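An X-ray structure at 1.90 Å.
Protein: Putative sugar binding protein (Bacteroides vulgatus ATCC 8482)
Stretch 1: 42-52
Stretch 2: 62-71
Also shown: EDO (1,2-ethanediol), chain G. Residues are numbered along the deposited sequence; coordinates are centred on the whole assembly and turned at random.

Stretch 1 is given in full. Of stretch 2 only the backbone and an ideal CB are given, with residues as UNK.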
ATOM      1  N   GLY A  42       4.908   3.784   8.269  1.00 13.80           N
ATOM      2  CA  GLY A  42       5.170   5.166   7.855  1.00 13.42           C
ATOM      3  C   GLY A  42       5.562   5.326   6.402  1.00 11.29           C
ATOM      4  O   GLY A  42       4.709   5.417   5.506  1.00 10.08           O
ATOM      5  N   ARG A  43       6.861   5.303   6.161  1.00  9.96           N
ATOM      6  CA  ARG A  43       7.411   5.728   4.865  1.00  9.96           C
ATOM      7  C   ARG A  43       6.863   5.000   3.680  1.00 11.49           C
ATOM      8  O   ARG A  43       6.636   5.641   2.652  1.00 12.15           O
ATOM      9  CB  ARG A  43       8.948   5.637   4.880  1.00  9.46           C
ATOM     10  CG  ARG A  43       9.541   6.707   5.765  1.00  6.48           C
ATOM     11  CD  ARG A  43      11.062   6.668   5.768  1.00 10.98           C
ATOM     12  NE  ARG A  43      11.617   7.712   6.615  1.00 11.65           N
ATOM     13  CZ  ARG A  43      12.895   7.803   6.955  1.00 14.47           C
ATOM     14  NH1 ARG A  43      13.753   6.914   6.519  1.00 13.78           N
ATOM     15  NH2 ARG A  43      13.307   8.781   7.753  1.00 17.90           N
ATOM     16  N   LEU A  44       6.618   3.680   3.817  1.00 10.42           N
ATOM     17  CA  LEU A  44       6.083   2.900   2.687  1.00 12.22           C
ATOM     18  C   LEU A  44       4.617   3.204   2.433  1.00 13.36           C
ATOM     19  O   LEU A  44       4.142   3.063   1.295  1.00 14.73           O
ATOM     20  CB  LEU A  44       6.321   1.381   2.847  1.00 12.75           C
ATOM     21  CG  LEU A  44       7.822   1.003   2.901  1.00  9.85           C
ATOM     22  CD1 LEU A  44       7.940  -0.469   3.192  1.00  9.13           C
ATOM     23  CD2 LEU A  44       8.556   1.337   1.588  1.00  5.60           C
ATOM     24  N   VAL A  45       3.926   3.729   3.437  1.00 10.11           N
ATOM     25  CA  VAL A  45       2.553   4.101   3.253  1.00  9.93           C
ATOM     26  C   VAL A  45       2.435   5.484   2.661  1.00  9.97           C
ATOM     27  O   VAL A  45       1.776   5.664   1.655  1.00 10.66           O
ATOM     28  CB  VAL A  45       1.734   3.943   4.547  1.00 11.09           C
ATOM     29  CG1 VAL A  45       0.244   4.190   4.265  1.00 10.81           C
ATOM     30  CG2 VAL A  45       1.940   2.498   5.096  1.00  9.73           C
ATOM     31  N   TYR A  46       3.060   6.489   3.272  1.00 12.64           N
ATOM     32  CA  TYR A  46       2.788   7.830   2.834  1.00 10.48           C
ATOM     33  C   TYR A  46       3.352   8.189   1.467  1.00 10.19           C
ATOM     34  O   TYR A  46       2.911   9.166   0.873  1.00 10.46           O
ATOM     35  CB  TYR A  46       3.167   8.884   3.872  1.00 12.81           C
ATOM     36  CG  TYR A  46       4.644   9.135   4.180  1.00 10.29           C
ATOM     37  CD1 TYR A  46       5.493   9.666   3.249  1.00 10.90           C
ATOM     38  CD2 TYR A  46       5.128   8.948   5.451  1.00 10.11           C
ATOM     39  CE1 TYR A  46       6.824   9.941   3.565  1.00 12.41           C
ATOM     40  CE2 TYR A  46       6.460   9.205   5.775  1.00  9.03           C
ATOM     41  CZ  TYR A  46       7.285   9.739   4.836  1.00 11.83           C
ATOM     42  OH  TYR A  46       8.595  10.033   5.163  1.00 13.84           O
ATOM     43  N   TYR A  47       4.346   7.447   1.001  1.00 10.80           N
ATOM     44  CA  TYR A  47       5.044   7.784  -0.269  1.00 11.95           C
ATOM     45  C   TYR A  47       4.048   8.096  -1.398  1.00 11.69           C
ATOM     46  O   TYR A  47       4.085   9.170  -2.007  1.00 12.82           O
ATOM     47  CB  TYR A  47       5.992   6.655  -0.679  1.00 11.02           C
ATOM     48  CG  TYR A  47       6.822   6.941  -1.915  1.00 11.19           C
ATOM     49  CD1 TYR A  47       7.931   7.744  -1.854  1.00 12.27           C
ATOM     50  CD2 TYR A  47       6.468   6.403  -3.162  1.00 13.42           C
ATOM     51  CE1 TYR A  47       8.688   8.017  -2.998  1.00 10.87           C
ATOM     52  CE2 TYR A  47       7.205   6.685  -4.297  1.00 12.56           C
ATOM     53  CZ  TYR A  47       8.323   7.449  -4.210  1.00 14.67           C
ATOM     54  OH  TYR A  47       9.069   7.675  -5.340  1.00 22.87           O
ATOM     55  N   GLY A  48       3.093   7.197  -1.616  1.00 12.84           N
ATOM     56  CA  GLY A  48       2.184   7.360  -2.741  1.00 12.98           C
ATOM     57  C   GLY A  48       1.137   8.461  -2.564  1.00 13.27           C
ATOM     58  O   GLY A  48       0.403   8.789  -3.522  1.00 13.20           O
ATOM     59  N   ASP A  49       1.021   9.001  -1.346  1.00 10.04           N
ATOM     60  CA  ASP A  49       0.071  10.090  -1.098  1.00 11.10           C
ATOM     61  C   ASP A  49       0.721  11.469  -1.328  1.00 10.95           C
ATOM     62  O   ASP A  49       0.191  12.285  -2.105  1.00  9.27           O
ATOM     63  CB  ASP A  49      -0.505  10.010   0.329  1.00 12.55           C
ATOM     64  CG  ASP A  49      -1.522   8.877   0.499  1.00 11.91           C
ATOM     65  OD1 ASP A  49      -2.619   8.928  -0.100  1.00 15.54           O
ATOM     66  OD2 ASP A  49      -1.254   7.950   1.272  1.00 13.81           O
ATOM     67  N   VAL A  50       1.875  11.723  -0.696  1.00  8.82           N
ATOM     68  CA  VAL A  50       2.452  13.071  -0.755  1.00 10.27           C
ATOM     69  C   VAL A  50       3.167  13.349  -2.066  1.00  9.97           C
ATOM     70  O   VAL A  50       3.466  14.484  -2.347  1.00  9.32           O
ATOM     71  CB  VAL A  50       3.362  13.409   0.412  1.00  6.84           C
ATOM     72  CG1 VAL A  50       2.577  13.215   1.711  1.00 10.13           C
ATOM     73  CG2 VAL A  50       4.647  12.558   0.390  1.00 11.94           C
ATOM     74  N   THR A  51       3.453  12.307  -2.842  1.00  8.84           N
ATOM     75  CA  THR A  51       3.920  12.491  -4.208  1.00 10.24           C
ATOM     76  C   THR A  51       2.765  12.614  -5.240  1.00  9.64           C
ATOM     77  O   THR A  51       3.006  12.735  -6.450  1.00 10.14           O
ATOM     78  CB  THR A  51       4.813  11.313  -4.628  1.00 12.04           C
ATOM     79  OG1 THR A  51       4.026  10.121  -4.580  1.00 10.43           O
ATOM     80  CG2 THR A  51       6.101  11.207  -3.767  1.00  6.28           C
ATOM     81  N   GLY A  52       1.514  12.568  -4.764  1.00  9.95           N
ATOM     82  CA  GLY A  52       0.338  12.797  -5.585  1.00 11.96           C
ATOM     83  C   GLY A  52      -0.201  14.216  -5.580  1.00 11.39           C
ATOM     84  O   GLY A  52       0.529  15.195  -5.336  1.00 10.72           O
ATOM     85  N   UNK A  62       8.710  19.448   7.086  1.00 12.03           N
ATOM     86  CA  UNK A  62       8.047  18.257   7.645  1.00 11.32           C
ATOM     87  C   UNK A  62       8.715  16.944   7.223  1.00  9.17           C
ATOM     88  O   UNK A  62       9.444  16.886   6.241  1.00  7.94           O
ATOM     89  CB  UNK A  62       6.578  18.236   7.217  1.00 11.32           C
ATOM     90  N   UNK A  63       8.464  15.859   7.933  1.00 11.59           N
ATOM     91  CA  UNK A  63       9.067  14.581   7.498  1.00 13.37           C
ATOM     92  C   UNK A  63       8.754  14.250   6.033  1.00 11.04           C
ATOM     93  O   UNK A  63       9.563  13.628   5.385  1.00 13.99           O
ATOM     94  CB  UNK A  63       8.572  13.441   8.391  1.00 13.37           C
ATOM     95  N   UNK A  64       7.567  14.627   5.555  1.00 12.10           N
ATOM     96  CA  UNK A  64       7.116  14.351   4.162  1.00 10.80           C
ATOM     97  C   UNK A  64       7.555  15.389   3.135  1.00 12.31           C
ATOM     98  O   UNK A  64       7.337  15.218   1.910  1.00  9.20           O
ATOM     99  CB  UNK A  64       5.589  14.258   4.128  1.00 10.80           C
ATOM    100  N   UNK A  65       8.210  16.439   3.623  1.00 10.89           N
ATOM    101  CA  UNK A  65       8.525  17.606   2.808  1.00 10.75           C
ATOM    102  C   UNK A  65       9.328  17.254   1.569  1.00 11.62           C
ATOM    103  O   UNK A  65       8.907  17.579   0.457  1.00 11.76           O
ATOM    104  CB  UNK A  65       9.294  18.633   3.642  1.00 10.75           C
ATOM    105  N   UNK A  66      10.451  16.539   1.753  1.00 11.62           N
ATOM    106  CA  UNK A  66      11.350  16.214   0.634  1.00 10.92           C
ATOM    107  C   UNK A  66      10.709  15.237  -0.388  1.00 11.14           C
ATOM    108  O   UNK A  66      10.992  15.315  -1.597  1.00 10.20           O
ATOM    109  CB  UNK A  66      12.644  15.608   1.181  1.00 10.92           C
ATOM    110  N   UNK A  67       9.812  14.376   0.082  1.00  9.37           N
ATOM    111  CA  UNK A  67       9.016  13.527  -0.844  1.00  8.86           C
ATOM    112  C   UNK A  67       8.019  14.355  -1.663  1.00 10.19           C
ATOM    113  O   UNK A  67       7.966  14.222  -2.880  1.00  7.42           O
ATOM    114  CB  UNK A  67       8.260  12.452  -0.060  1.00  8.86           C
ATOM    115  N   UNK A  68       7.212  15.182  -0.974  1.00 13.52           N
ATOM    116  CA  UNK A  68       6.226  16.098  -1.623  1.00 12.05           C
ATOM    117  C   UNK A  68       6.897  17.042  -2.641  1.00 12.06           C
ATOM    118  O   UNK A  68       6.366  17.280  -3.745  1.00 13.24           O
ATOM    119  CB  UNK A  68       5.504  16.930  -0.562  1.00 12.05           C
ATOM    120  N   UNK A  69       8.052  17.586  -2.275  1.00  8.21           N
ATOM    121  CA  UNK A  69       8.751  18.547  -3.100  1.00 11.33           C
ATOM    122  C   UNK A  69       9.643  17.911  -4.174  1.00 11.54           C
ATOM    123  O   UNK A  69      10.263  18.645  -4.976  1.00 15.36           O
ATOM    124  CB  UNK A  69       9.597  19.454  -2.204  1.00 11.33           C
ATOM    125  N   UNK A  70       9.713  16.583  -4.186  1.00 11.66           N
ATOM    126  CA  UNK A  70      10.665  15.845  -4.996  1.00 13.24           C
ATOM    127  C   UNK A  70      12.053  16.452  -4.885  1.00 14.01           C
ATOM    128  O   UNK A  70      12.677  16.797  -5.891  1.00 16.25           O
ATOM    129  CB  UNK A  70      10.214  15.814  -6.458  1.00 13.24           C
ATOM    130  N   UNK A  71      12.521  16.584  -3.654  1.00 13.69           N
ATOM    131  CA  UNK A  71      13.736  17.314  -3.354  1.00 13.07           C
ATOM    132  C   UNK A  71      14.944  16.418  -3.139  1.00 14.15           C
ATOM    133  O   UNK A  71      15.982  16.908  -2.710  1.00 16.32           O
ATOM    134  CB  UNK A  71      13.518  18.181  -2.113  1.00 13.07           C
TER
HETATM  135  C1  EDO G   8      17.520   7.858   8.721  1.00 44.33           C
HETATM  136  O1  EDO G   8      16.732   7.274   7.681  1.00 36.93           O
HETATM  137  C2  EDO G   8      16.958   9.231   9.060  1.00 45.01           C
HETATM  138  O2  EDO G   8      16.417   9.845   7.872  1.00 44.61           O

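Position 62 opens a type I turn. Its CB has nothing of stretch 1 nearby, so almost any residue would serve; it is Lys 62, which makes no contact across the interface.

At 63 the CB points toward stretch 1, 4.7 Å from Tyr 46 OH. A small side chain, or a long one able to turn off, would fit. Arg 63 takes the second course: its end leads away, and stretch 1 covers little of it.

Position 64 aims its CB between Val 50 CG1, at 4.0 Å, and Tyr 46 CE1, at 4.5 Å. The space beside a tyrosine face suits a small or branched residue with a methyl to offer, such as valine, threonine or alanine. Thr 64 supplies the methyl: CG2 lies 3.6 Å from the centroid of the Tyr 46 ring, almost on its normal, a CH-pi contact, while its hydroxyl is hydrogen-bonded elsewhere in the structure.

A CB at 65 would point away from stretch 1 and would sit 3.1 Å from Lys 62 O, which favours glycine; Gly 65 it is. Position 66 is out of reach of stretch 1, and polar residues are welcome. Asn 66 uses OD1 to accept a hydrogen bond from the side chain of 71.

Position 67 is the centre of the contact. Its CB points at the first helix, 3.6 Å from Val 50 CG2, with Tyr 46, Tyr 47 and Arg 43 lying beyond. A large, flat side chain suits such a hole; phenylalanine or tyrosine could be considered. Tyr 67 is the knob, with more of its surface covered by the other stretch than any other residue here. The edge of Tyr 46 meets its face, with centroids 5.3 Å apart and planes at 82°, and Tyr 67 CD2 comes within 3.7 Å of Tyr 47 CD1. Its OH reaches 3.9 Å from Arg 43 CD, without a hydrogen bond.

At 68 the backbones come closest: CA lies 3.3 Å from Val 50 O, a CA-H...O contact, and CB points sideways, a course open to many side chains. Tyr 68 takes it, its CB 4.2 Å from Val 50 CB.

The CB of 69 points away, leaving the choice free, and Arg 69 makes no contact with stretch 1. Position 70 has positive phi in a Schellman motif, where glycine or asparagine is common; yet an aromatic could swing back toward Thr 51. Phe 70 does, with CZ 3.7 Å from Thr 51 O. Position 71 is out of reach of stretch 1, so polar residues suit it; Asn 71 ND2 donates to Asn 66 OD1 at 3.0 Å.

Stretch 2 (62-71) KRTGNYYRFN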
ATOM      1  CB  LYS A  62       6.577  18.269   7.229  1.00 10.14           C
ATOM      2  CG  LYS A  62       5.802  19.483   7.750  1.00 16.80           C
ATOM      3  CD  LYS A  62       5.857  19.594   9.269  1.00 15.41           C
ATOM      4  CE  LYS A  62       4.977  20.713   9.776  1.00 17.24           C
ATOM      5  NZ  LYS A  62       4.824  20.582  11.237  1.00 13.96           N
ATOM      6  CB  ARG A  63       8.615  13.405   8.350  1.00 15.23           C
ATOM      7  CG  ARG A  63       9.503  13.143   9.541  1.00 19.64           C
ATOM      8  CD  ARG A  63       9.014  13.777  10.775  1.00 12.19           C
ATOM      9  NE  ARG A  63       9.861  13.482  11.921  1.00 17.40           N
ATOM     10  CZ  ARG A  63      10.046  14.316  12.946  1.00 11.05           C
ATOM     11  NH1 ARG A  63       9.392  15.477  13.021  1.00 13.48           N
ATOM     12  NH2 ARG A  63      10.846  13.969  13.925  1.00 10.68           N
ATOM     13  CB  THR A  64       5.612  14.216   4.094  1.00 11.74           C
ATOM     14  OG1 THR A  64       4.984  15.359   4.708  1.00  7.91           O
ATOM     15  CG2 THR A  64       5.188  12.953   4.804  1.00  5.48           C
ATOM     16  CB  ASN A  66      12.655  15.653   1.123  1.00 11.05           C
ATOM     17  CG  ASN A  66      13.574  16.713   1.706  1.00 13.68           C
ATOM     18  OD1 ASN A  66      13.530  17.901   1.353  1.00 17.72           O
ATOM     19  ND2 ASN A  66      14.406  16.281   2.620  1.00 15.91           N
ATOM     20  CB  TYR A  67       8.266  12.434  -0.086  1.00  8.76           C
ATOM     21  CG  TYR A  67       9.201  11.543   0.684  1.00 10.10           C
ATOM     22  CD1 TYR A  67       9.662  11.898   1.960  1.00  9.71           C
ATOM     23  CD2 TYR A  67       9.687  10.374   0.116  1.00 12.51           C
ATOM     24  CE1 TYR A  67      10.536  11.043   2.673  1.00 12.16           C
ATOM     25  CE2 TYR A  67      10.549   9.539   0.808  1.00 12.60           C
ATOM     26  CZ  TYR A  67      10.968   9.877   2.075  1.00  9.75           C
ATOM     27  OH  TYR A  67      11.842   9.026   2.705  1.00 12.01           O
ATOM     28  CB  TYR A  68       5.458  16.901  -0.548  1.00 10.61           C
ATOM     29  CG  TYR A  68       4.739  18.115  -1.054  1.00  6.76           C
ATOM     30  CD1 TYR A  68       3.646  17.995  -1.880  1.00  8.69           C
ATOM     31  CD2 TYR A  68       5.147  19.404  -0.692  1.00  8.56           C
ATOM     32  CE1 TYR A  68       2.988  19.124  -2.381  1.00 10.07           C
ATOM     33  CE2 TYR A  68       4.490  20.532  -1.172  1.00 10.71           C
ATOM     34  CZ  TYR A  68       3.428  20.389  -2.026  1.00 11.79           C
ATOM     35  OH  TYR A  68       2.755  21.501  -2.518  1.00 11.91           O
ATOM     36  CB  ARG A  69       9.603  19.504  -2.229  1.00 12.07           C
ATOM     37  CG  ARG A  69       8.788  20.451  -1.392  1.00 18.63           C
ATOM     38  CD  ARG A  69       9.600  21.392  -0.534  1.00 21.04           C
ATOM     39  NE  ARG A  69      10.610  22.113  -1.308  1.00 26.49           N
ATOM     40  CZ  ARG A  69      11.910  22.202  -1.022  1.00 30.97           C
ATOM     41  NH1 ARG A  69      12.431  21.639   0.061  1.00 27.01           N
ATOM     42  NH2 ARG A  69      12.711  22.890  -1.837  1.00 40.87           N
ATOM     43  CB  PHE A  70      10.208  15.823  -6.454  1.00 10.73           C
ATOM     44  CG  PHE A  70       8.904  15.175  -6.635  1.00 11.33           C
ATOM     45  CD1 PHE A  70       8.816  13.787  -6.708  1.00 12.94           C
ATOM     46  CD2 PHE A  70       7.736  15.929  -6.699  1.00 10.29           C
ATOM     47  CE1 PHE A  70       7.603  13.184  -6.876  1.00 13.74           C
ATOM     48  CE2 PHE A  70       6.522  15.325  -6.848  1.00  5.88           C
ATOM     49  CZ  PHE A  70       6.455  13.948  -6.955  1.00  6.81           C
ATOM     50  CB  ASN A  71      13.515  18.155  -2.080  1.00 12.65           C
ATOM     51  CG  ASN A  71      14.501  19.272  -1.942  1.00 16.19           C
ATOM     52  OD1 ASN A  71      14.799  19.952  -2.914  1.00 18.22           O
ATOM     53  ND2 ASN A  71      15.010  19.488  -0.719  1.00 12.99           N
TER
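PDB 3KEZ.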